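Long-range contacts in putative gdp-fucose protein o-fucosyltransferase 1 (PDB 3ZY2), which belongs to the GDP-fucose protein O-fucosyltransferase family of the GT-B clan and is seen here with guanosine-5'-diphosphate bound: residues 212-217 and 278-283; 270-275 and 297-302; 322-327 and 350-355. All coordinates share one frame; numbering follows the deposited sequence.

Read from the N terminus, the chain lays down strand 213-218, and contact 1 closes a long loop, about half of it helix, when residues 278-283 return beside it. Before that loop is complete, helix 264-278 supplies residues 270-275, which meet residues 297-302 in contact 2 and close a loop of 21 residues. The two therefore cross, and they meet at strand 282-287, part of contact 1, whose Val283 packs against Val275 and Leu300 of contact 2. Contact 3 follows in series, closing a 22-residue loop between 322-327 and 350-355 toward the 354-356 edge of the same parallel sheet. Phe213 and Ala215 bond to Asp326 and Leu327, linking contacts 1 and 3, while Lys274 packs on Leu327 and Ala355.

Contact 1 of 3, residues 212-217 and 278-283; sequences PFVAVH and IGAKSV. With GDP (guanosine-5'-diphosphate), chain C.
Lys281 and Pro212 make the first of two backbone hydrogen bonds between residues 212-217 and 278-283: Lys281 N reaches Pro212 O at 2.8 Å, with an angle of 163° at the hydrogen. The second runs the other way, from Val214 N to Ser282 O at 3.2 Å. A CA-H...O contact adds to them, Val283 CA lying 3.2 Å from Val214 O.

Strand 213-218, helix 264-278 and strand 282-287 illustrate the parallel beta-alpha-beta crossover, the element repeated in the Rossmann-like domains of GT-B proteins. Gly279, with positive phi, ends the helix in a Schellman motif, and Lys281 NZ folds back to bond Gly279 O from above its carbonyl plane.

Apolar contact gathers at one methyl of Val214. CG2, set anti to the carbonyl carbon, meets Ile278 CD1 at 3.7 Å and Ala280 CB at 3.9 Å, while the Pro212 ring lies with CG against the carbonyl oxygens of Ile278 and Gly279. Ser282 OG sits close to Phe213 CB, at 3.1 Å, but its hydrogen bond goes to Ala210 O.

Ligand binding falls to the far end of the strand. His217 NE2 donates to N7 of guanosine-5'-diphosphate at 3.0 Å, the base atom lying at the imidazole edge, and a hydrogen bond between His217 ND1 and Ser337 OG holds the ring from its other nitrogen.

Contact 2 of 3, residues 270-275 and 297-302; sequences QIVEKV and NEALKP
Leu300 meets three side chains of residues 270-275, and its course shows how one leucine can join two helices without a polar bond. CB points to one side of the other helix, and only the end of the side chain comes nearer. The first torsion (chi1 -67°) puts CG anti to the carbonyl carbon, and from that branch point the two methyls divide the work. CD2 faces the other helix: it lies 3.9 Å from Val275 CG2, its nearest neighbour there, 4.3 Å from Val272 CG2 and 4.4 Å from Ile271 CG2. Three gamma methyls of one helix thus meet one delta methyl from the same side, and the side chains of Val275 and Leu300 cross obliquely. CD1 goes instead to the sheet, where Val283 CG2 is 3.8 Å away.

Val272 carries the rest of the contact. Its CG2, anti to the carbonyl carbon, is the methyl that meets Ala299, touching Ala299 CB at 4.0 Å and Ala299 O at 3.7 Å. The backbones come closest at Val272 and Leu300, whose CA atoms are 6.6 Å apart. On the solvent side of residues 297-302, Lys301 NZ bonds the syn side of Glu298 OE1 at 2.9 Å, a salt bridge within the segment.

Strand 282-287, helix 293-300 and parallel strand 307-308 form the next beta-alpha-beta crossover after the one that contains helix 264-278, and the contact joins the helices of these two successive crossovers. They pack as neighbours over strand 282-287, which lies between them in sequence; Val275 and Leu300 both rest on Val283. Beyond Leu300 the chain turns back to strand 307-308 at the sheet's edge, and Tyr303 and Ile305 of that return touch Val272 and Val275.

Contact 3 of 3, residues 322-327 and 350-355; sequences MGRADL and SPRPSA
Arg352 points its guanidinium at the backbone of Gly323 and bonds it edge-on. CG is anti to the carbonyl carbon (chi1 -70°) and the chain runs extended from CG to NE. NH1 lies 3.2 Å from Gly323 O, which is only 6° out of the guanidinium plane; the angle at the hydrogen is 156°. This oxygen belongs to the last turn of helix 315-324, whose dipole would probably favour a positive group there. NH1 also passes 3.7 Å from Arg324 CA.

Pro353 touches the loop after the helix with its ring: CG sits 3.4 Å from Asp326 O, and CB meets Leu327 CD1 at 4.0 Å. Leu327 CD1 also lies 3.6 Å from Pro353 O, a carbonyl hydrogen-bonded to Arg344 NH2. Arg344, on helix 335-346, bonds Ala325 O as well and so reaches both segments.

Strand 327-330, helix 335-346 and the edge strand 354-356, outermost on this side within the chain, form a further beta-alpha-beta crossover, and the contact lies where its two parallel strands begin, at the edge of the Rossmann-like sheet expected of a GT-B domain.

Contact 1 of 3, residues 212-217 and 278-283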
loop_
_atom_site.group_PDB
_atom_site.type_symbol
_atom_site.label_atom_id
_atom_site.label_comp_id
_atom_site.label_asym_id
_atom_site.label_seq_id
_atom_site.Cartn_x
_atom_site.Cartn_y
_atom_site.Cartn_z
ATOM N N PRO A 212 27.599 -16.735 -35.177
ATOM C CA PRO A 212 26.531 -16.228 -34.292
ATOM C C PRO A 212 26.556 -16.927 -32.943
ATOM O O PRO A 212 26.974 -18.087 -32.849
ATOM C CB PRO A 212 25.251 -16.592 -35.048
ATOM C CG PRO A 212 25.611 -17.725 -35.956
ATOM C CD PRO A 212 27.103 -17.664 -36.223
ATOM N N PHE A 213 26.184 -16.208 -31.890
ATOM C CA PHE A 213 26.192 -16.810 -30.540
ATOM C C PHE A 213 24.827 -16.808 -29.902
ATOM O O PHE A 213 23.999 -15.907 -30.145
ATOM C CB PHE A 213 27.278 -16.219 -29.590
ATOM C CG PHE A 213 26.971 -14.849 -29.011
ATOM C CD1 PHE A 213 27.319 -13.690 -29.705
ATOM C CD2 PHE A 213 26.441 -14.723 -27.724
ATOM C CE1 PHE A 213 27.094 -12.425 -29.140
ATOM C CE2 PHE A 213 26.203 -13.453 -27.146
ATOM C CZ PHE A 213 26.534 -12.301 -27.853
ATOM N N VAL A 214 24.588 -17.859 -29.128
ATOM C CA VAL A 214 23.385 -17.977 -28.302
ATOM C C VAL A 214 23.752 -17.494 -26.912
ATOM O O VAL A 214 24.742 -17.950 -26.359
ATOM C CB VAL A 214 22.897 -19.450 -28.173
ATOM C CG1 VAL A 214 21.627 -19.532 -27.324
ATOM C CG2 VAL A 214 22.572 -20.058 -29.535
ATOM N N ALA A 215 22.979 -16.562 -26.361
ATOM C CA ALA A 215 23.120 -16.160 -24.945
ATOM C C ALA A 215 21.966 -16.722 -24.161
ATOM O O ALA A 215 20.810 -16.653 -24.632
ATOM C CB ALA A 215 23.142 -14.624 -24.815
ATOM N N VAL A 216 22.267 -17.244 -22.978
ATOM C CA VAL A 216 21.227 -17.846 -22.117
ATOM C C VAL A 216 21.295 -17.249 -20.722
ATOM O O VAL A 216 22.379 -16.969 -20.221
ATOM C CB VAL A 216 21.317 -19.399 -22.046
ATOM C CG1 VAL A 216 21.299 -19.990 -23.441
ATOM C CG2 VAL A 216 22.555 -19.838 -21.269
ATOM N N HIS A 217 20.124 -17.066 -20.127
ATOM C CA HIS A 217 19.996 -16.662 -18.733
ATOM C C HIS A 217 19.549 -17.835 -17.883
ATOM O O HIS A 217 18.473 -18.385 -18.099
ATOM C CB HIS A 217 18.995 -15.506 -18.586
ATOM C CG HIS A 217 18.869 -15.022 -17.176
ATOM N ND1 HIS A 217 17.665 -14.669 -16.598
ATOM C CD2 HIS A 217 19.818 -14.856 -16.215
ATOM C CE1 HIS A 217 17.883 -14.300 -15.345
ATOM N NE2 HIS A 217 19.179 -14.410 -15.085
ATOM N N ILE A 278 20.605 -22.298 -35.182
ATOM C CA ILE A 278 21.213 -21.106 -35.793
ATOM C C ILE A 278 22.664 -21.316 -36.260
ATOM O O ILE A 278 23.312 -20.372 -36.734
ATOM C CB ILE A 278 21.147 -19.844 -34.874
ATOM C CG1 ILE A 278 22.110 -19.965 -33.677
ATOM C CG2 ILE A 278 19.708 -19.605 -34.365
ATOM C CD1 ILE A 278 22.283 -18.610 -32.959
ATOM N N GLY A 279 23.180 -22.538 -36.133
ATOM C CA GLY A 279 24.582 -22.804 -36.457
ATOM C C GLY A 279 25.515 -21.982 -35.571
ATOM O O GLY A 279 26.435 -21.322 -36.062
ATOM N N ALA A 280 25.224 -21.966 -34.271
ATOM C CA ALA A 280 25.971 -21.128 -33.335
ATOM C C ALA A 280 27.436 -21.541 -33.248
ATOM O O ALA A 280 27.754 -22.748 -33.312
ATOM C CB ALA A 280 25.337 -21.179 -31.970
ATOM N N LYS A 281 28.310 -20.544 -33.103
ATOM C CA LYS A 281 29.742 -20.815 -32.943
ATOM C C LYS A 281 30.252 -20.624 -31.526
ATOM O O LYS A 281 31.429 -20.887 -31.253
ATOM C CB LYS A 281 30.574 -20.022 -33.954
ATOM C CG LYS A 281 30.262 -20.398 -35.410
ATOM C CD LYS A 281 30.608 -21.861 -35.700
ATOM C CE LYS A 281 30.187 -22.299 -37.108
ATOM N NZ LYS A 281 28.736 -22.676 -37.167
ATOM N N SER A 282 29.357 -20.222 -30.632
ATOM C CA SER A 282 29.647 -20.119 -29.217
ATOM C C SER A 282 28.355 -19.894 -28.445
ATOM O O SER A 282 27.302 -19.569 -29.034
ATOM C CB SER A 282 30.627 -18.960 -28.948
ATOM O OG SER A 282 30.012 -17.700 -29.162
ATOM N N VAL A 283 28.457 -20.062 -27.123
ATOM C CA VAL A 283 27.355 -19.822 -26.197
ATOM C C VAL A 283 27.852 -18.921 -25.063
ATOM O O VAL A 283 28.982 -19.074 -24.578
ATOM C CB VAL A 283 26.778 -21.164 -25.631
ATOM C CG1 VAL A 283 25.798 -20.895 -24.471
ATOM C CG2 VAL A 283 26.115 -21.970 -26.756
HETATM P PB GDP C . 14.144 -11.694 -10.860
HETATM O O1B GDP C . 15.054 -12.504 -11.708
HETATM O O2B GDP C . 12.822 -10.961 -11.254
HETATM O O3B GDP C . 14.511 -11.683 -9.253
HETATM O O3A GDP C . 15.279 -10.447 -11.195
HETATM P PA GDP C . 15.692 -9.145 -10.155
HETATM O O1A GDP C . 16.857 -8.673 -11.363
HETATM O O2A GDP C . 14.792 -8.314 -9.639
HETATM O "O5'" GDP C . 16.315 -10.336 -8.968
HETATM C "C5'" GDP C . 17.306 -10.698 -9.713
HETATM C "C4'" GDP C . 18.592 -10.807 -9.336
HETATM O "O4'" GDP C . 19.480 -11.787 -8.973
HETATM C "C3'" GDP C . 19.213 -9.957 -10.241
HETATM O "O3'" GDP C . 19.463 -8.242 -10.125
HETATM C "C2'" GDP C . 21.390 -10.075 -9.989
HETATM O "O2'" GDP C . 21.574 -9.324 -8.872
HETATM C "C1'" GDP C . 21.065 -11.535 -9.729
HETATM N N9 GDP C . 21.020 -12.098 -10.883
HETATM C C8 GDP C . 19.579 -12.886 -11.679
HETATM N N7 GDP C . 20.381 -13.130 -12.666
HETATM C C5 GDP C . 21.613 -12.877 -12.872
HETATM C C6 GDP C . 23.000 -12.984 -13.914
HETATM O O6 GDP C . 22.660 -13.528 -14.859
HETATM N N1 GDP C . 23.797 -12.501 -13.376
HETATM C C2 GDP C . 24.173 -11.907 -12.351
HETATM N N2 GDP C . 25.034 -11.515 -12.034
HETATM N N3 GDP C . 23.255 -11.575 -11.112
HETATM C C4 GDP C . 21.984 -12.129 -11.517
#

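Contact 2 of 3, residues 270-275 and 297-302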
loop_
_atom_site.group_PDB
_atom_site.type_symbol
_atom_site.label_atom_id
_atom_site.label_comp_id
_atom_site.label_asym_id
_atom_site.label_seq_id
_atom_site.Cartn_x
_atom_site.Cartn_y
_atom_site.Cartn_z
ATOM N N GLN A 270 17.757 -27.985 -24.579
ATOM C CA GLN A 270 17.282 -26.808 -25.292
ATOM C C GLN A 270 18.423 -25.933 -25.832
ATOM O O GLN A 270 18.328 -25.415 -26.944
ATOM C CB GLN A 270 16.286 -26.032 -24.428
ATOM C CG GLN A 270 14.978 -26.807 -24.257
ATOM C CD GLN A 270 14.111 -26.295 -23.142
ATOM O OE1 GLN A 270 13.795 -27.022 -22.187
ATOM N NE2 GLN A 270 13.675 -25.057 -23.266
ATOM N N ILE A 271 19.512 -25.808 -25.083
ATOM C CA ILE A 271 20.705 -25.094 -25.578
ATOM C C ILE A 271 21.267 -25.775 -26.825
ATOM O O ILE A 271 21.618 -25.120 -27.805
ATOM C CB ILE A 271 21.798 -25.011 -24.505
ATOM C CG1 ILE A 271 21.370 -24.027 -23.397
ATOM C CG2 ILE A 271 23.148 -24.562 -25.131
ATOM C CD1 ILE A 271 22.321 -23.954 -22.207
ATOM N N VAL A 272 21.358 -27.100 -26.791
ATOM C CA VAL A 272 21.867 -27.828 -27.929
ATOM C C VAL A 272 20.947 -27.646 -29.148
ATOM O O VAL A 272 21.424 -27.444 -30.254
ATOM C CB VAL A 272 22.008 -29.331 -27.599
ATOM C CG1 VAL A 272 22.226 -30.150 -28.865
ATOM C CG2 VAL A 272 23.150 -29.543 -26.624
ATOM N N GLU A 273 19.632 -27.690 -28.917
ATOM C CA GLU A 273 18.659 -27.470 -29.980
ATOM C C GLU A 273 18.841 -26.089 -30.621
ATOM O O GLU A 273 18.885 -25.951 -31.838
ATOM C CB GLU A 273 17.238 -27.636 -29.416
ATOM C CG GLU A 273 16.194 -27.861 -30.477
ATOM C CD GLU A 273 15.730 -26.582 -31.137
ATOM O OE1 GLU A 273 15.543 -25.568 -30.424
ATOM O OE2 GLU A 273 15.550 -26.597 -32.380
ATOM N N LYS A 274 18.984 -25.072 -29.783
ATOM C CA LYS A 274 19.109 -23.708 -30.291
ATOM C C LYS A 274 20.453 -23.490 -30.973
ATOM O O LYS A 274 20.527 -22.788 -31.969
ATOM C CB LYS A 274 18.895 -22.684 -29.178
ATOM C CG LYS A 274 17.496 -22.735 -28.535
ATOM C CD LYS A 274 16.413 -22.389 -29.526
ATOM C CE LYS A 274 15.021 -22.452 -28.883
ATOM N NZ LYS A 274 13.969 -22.184 -29.905
ATOM N N VAL A 275 21.519 -24.103 -30.452
ATOM C CA VAL A 275 22.818 -24.063 -31.136
ATOM C C VAL A 275 22.699 -24.622 -32.561
ATOM O O VAL A 275 23.173 -24.026 -33.529
ATOM C CB VAL A 275 23.892 -24.817 -30.326
ATOM C CG1 VAL A 275 25.100 -25.197 -31.187
ATOM C CG2 VAL A 275 24.351 -23.955 -29.166
ATOM N N ASN A 297 29.485 -27.423 -21.817
ATOM C CA ASN A 297 30.607 -27.796 -22.682
ATOM C C ASN A 297 30.606 -29.257 -23.114
ATOM O O ASN A 297 30.870 -29.549 -24.278
ATOM C CB ASN A 297 31.949 -27.412 -22.049
ATOM C CG ASN A 297 32.256 -25.943 -22.232
ATOM O OD1 ASN A 297 31.596 -25.264 -23.028
ATOM N ND2 ASN A 297 33.249 -25.441 -21.508
ATOM N N GLU A 298 30.276 -30.163 -22.188
ATOM C CA GLU A 298 30.151 -31.581 -22.523
ATOM C C GLU A 298 29.055 -31.752 -23.574
ATOM O O GLU A 298 29.257 -32.428 -24.579
ATOM C CB GLU A 298 29.835 -32.410 -21.264
ATOM C CG GLU A 298 29.732 -33.924 -21.486
ATOM C CD GLU A 298 31.064 -34.576 -21.867
ATOM O OE1 GLU A 298 32.131 -33.942 -21.681
ATOM O OE2 GLU A 298 31.037 -35.733 -22.347
ATOM N N ALA A 299 27.912 -31.107 -23.354
ATOM C CA ALA A 299 26.781 -31.231 -24.264
ATOM C C ALA A 299 27.053 -30.651 -25.659
ATOM O O ALA A 299 26.472 -31.101 -26.658
ATOM C CB ALA A 299 25.520 -30.622 -23.639
ATOM N N LEU A 300 27.948 -29.663 -25.718
ATOM C CA LEU A 300 28.315 -28.993 -26.977
ATOM C C LEU A 300 29.473 -29.620 -27.742
ATOM O O LEU A 300 29.765 -29.196 -28.863
ATOM C CB LEU A 300 28.649 -27.537 -26.702
ATOM C CG LEU A 300 27.481 -26.682 -26.250
ATOM C CD1 LEU A 300 27.969 -25.245 -25.946
ATOM C CD2 LEU A 300 26.331 -26.707 -27.287
ATOM N N LYS A 301 30.124 -30.621 -27.148
ATOM C CA LYS A 301 31.238 -31.314 -27.810
ATOM C C LYS A 301 30.966 -31.727 -29.263
ATOM O O LYS A 301 31.837 -31.513 -30.113
ATOM C CB LYS A 301 31.726 -32.506 -26.972
ATOM C CG LYS A 301 32.601 -32.087 -25.810
ATOM C CD LYS A 301 33.306 -33.262 -25.161
ATOM C CE LYS A 301 34.132 -32.793 -23.962
ATOM N NZ LYS A 301 34.607 -33.964 -23.166
ATOM N N PRO A 302 29.771 -32.297 -29.562
ATOM C CA PRO A 302 29.485 -32.664 -30.963
ATOM C C PRO A 302 29.537 -31.490 -31.946
ATOM O O PRO A 302 29.740 -31.710 -33.147
ATOM C CB PRO A 302 28.067 -33.224 -30.901
ATOM C CG PRO A 302 27.923 -33.733 -29.509
ATOM C CD PRO A 302 28.658 -32.702 -28.677
#

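Contact 3 of 3, residues 322-327 and 350-355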
loop_
_atom_site.group_PDB
_atom_site.type_symbol
_atom_site.label_atom_id
_atom_site.label_comp_id
_atom_site.label_asym_id
_atom_site.label_seq_id
_atom_site.Cartn_x
_atom_site.Cartn_y
_atom_site.Cartn_z
ATOM N N MET A 322 23.730 -10.090 -23.506
ATOM C CA MET A 322 22.553 -10.840 -23.945
ATOM C C MET A 322 21.727 -10.020 -24.921
ATOM O O MET A 322 21.113 -10.585 -25.832
ATOM C CB MET A 322 21.724 -11.298 -22.730
ATOM C CG MET A 322 22.476 -12.305 -21.827
ATOM S SD MET A 322 21.464 -13.106 -20.548
ATOM C CE MET A 322 21.505 -11.751 -19.382
ATOM N N GLY A 323 21.688 -8.695 -24.746
ATOM C CA GLY A 323 20.933 -7.837 -25.683
ATOM C C GLY A 323 21.571 -7.824 -27.066
ATOM O O GLY A 323 20.871 -7.587 -28.079
ATOM N N ARG A 324 22.878 -8.110 -27.128
ATOM C CA ARG A 324 23.643 -8.109 -28.395
ATOM C C ARG A 324 23.724 -9.465 -29.081
ATOM O O ARG A 324 24.226 -9.555 -30.214
ATOM C CB ARG A 324 25.070 -7.606 -28.142
ATOM C CG ARG A 324 25.073 -6.141 -27.714
ATOM C CD ARG A 324 26.485 -5.628 -27.390
ATOM N NE ARG A 324 27.211 -5.360 -28.615
ATOM C CZ ARG A 324 27.192 -4.203 -29.286
ATOM N NH1 ARG A 324 26.492 -3.154 -28.856
ATOM N NH2 ARG A 324 27.883 -4.100 -30.413
ATOM N N ALA A 325 23.204 -10.504 -28.430
ATOM C CA ALA A 325 23.329 -11.885 -28.915
ATOM C C ALA A 325 22.600 -12.108 -30.225
ATOM O O ALA A 325 21.642 -11.417 -30.519
ATOM C CB ALA A 325 22.802 -12.867 -27.861
ATOM N N ASP A 326 23.039 -13.101 -30.992
ATOM C CA ASP A 326 22.285 -13.474 -32.190
ATOM C C ASP A 326 20.965 -14.108 -31.817
ATOM O O ASP A 326 19.971 -13.876 -32.506
ATOM C CB ASP A 326 23.144 -14.359 -33.082
ATOM C CG ASP A 326 24.414 -13.641 -33.537
ATOM O OD1 ASP A 326 25.410 -13.606 -32.759
ATOM O OD2 ASP A 326 24.416 -13.070 -34.667
ATOM N N LEU A 327 20.936 -14.878 -30.738
ATOM C CA LEU A 327 19.698 -15.450 -30.182
ATOM C C LEU A 327 19.818 -15.438 -28.664
ATOM O O LEU A 327 20.866 -15.792 -28.136
ATOM C CB LEU A 327 19.475 -16.889 -30.654
ATOM C CG LEU A 327 18.241 -17.579 -30.040
ATOM C CD1 LEU A 327 16.948 -16.905 -30.531
ATOM C CD2 LEU A 327 18.222 -19.065 -30.354
ATOM N N SER A 350 13.769 -3.049 -35.594
ATOM C CA SER A 350 13.175 -4.374 -35.747
ATOM C C SER A 350 13.587 -5.227 -34.551
ATOM O O SER A 350 14.656 -5.003 -34.002
ATOM C CB SER A 350 13.680 -5.051 -37.027
ATOM O OG SER A 350 13.111 -4.456 -38.172
ATOM N N PRO A 351 12.722 -6.177 -34.130
ATOM C CA PRO A 351 13.124 -7.003 -32.965
ATOM C C PRO A 351 14.218 -7.999 -33.327
ATOM O O PRO A 351 14.286 -8.495 -34.461
ATOM C CB PRO A 351 11.849 -7.760 -32.589
ATOM C CG PRO A 351 10.972 -7.671 -33.815
ATOM C CD PRO A 351 11.296 -6.355 -34.457
ATOM N N ARG A 352 15.080 -8.260 -32.354
ATOM C CA ARG A 352 16.063 -9.318 -32.436
ATOM C C ARG A 352 15.456 -10.551 -31.766
ATOM O O ARG A 352 14.747 -10.415 -30.757
ATOM C CB ARG A 352 17.334 -8.871 -31.721
ATOM C CG ARG A 352 18.116 -7.763 -32.404
ATOM C CD ARG A 352 19.412 -7.363 -31.603
ATOM N NE ARG A 352 20.164 -6.337 -32.330
ATOM C CZ ARG A 352 21.234 -5.673 -31.894
ATOM N NH1 ARG A 352 21.736 -5.886 -30.686
ATOM N NH2 ARG A 352 21.800 -4.754 -32.684
ATOM N N PRO A 353 15.725 -11.747 -32.300
ATOM C CA PRO A 353 14.992 -12.913 -31.806
ATOM C C PRO A 353 15.315 -13.385 -30.399
ATOM O O PRO A 353 16.478 -13.377 -29.967
ATOM C CB PRO A 353 15.345 -14.010 -32.800
ATOM C CG PRO A 353 16.642 -13.614 -33.346
ATOM C CD PRO A 353 16.629 -12.094 -33.411
ATOM N N SER A 354 14.269 -13.817 -29.708
ATOM C CA SER A 354 14.390 -14.367 -28.382
ATOM C C SER A 354 13.515 -15.610 -28.245
ATOM O O SER A 354 12.565 -15.821 -29.029
ATOM C CB SER A 354 13.976 -13.344 -27.322
ATOM O OG SER A 354 14.727 -12.130 -27.460
ATOM N N ALA A 355 13.863 -16.419 -27.256
ATOM C CA ALA A 355 13.104 -17.612 -26.891
ATOM C C ALA A 355 13.217 -17.746 -25.389
ATOM O O ALA A 355 13.994 -17.032 -24.763
ATOM C CB ALA A 355 13.678 -18.854 -27.571
#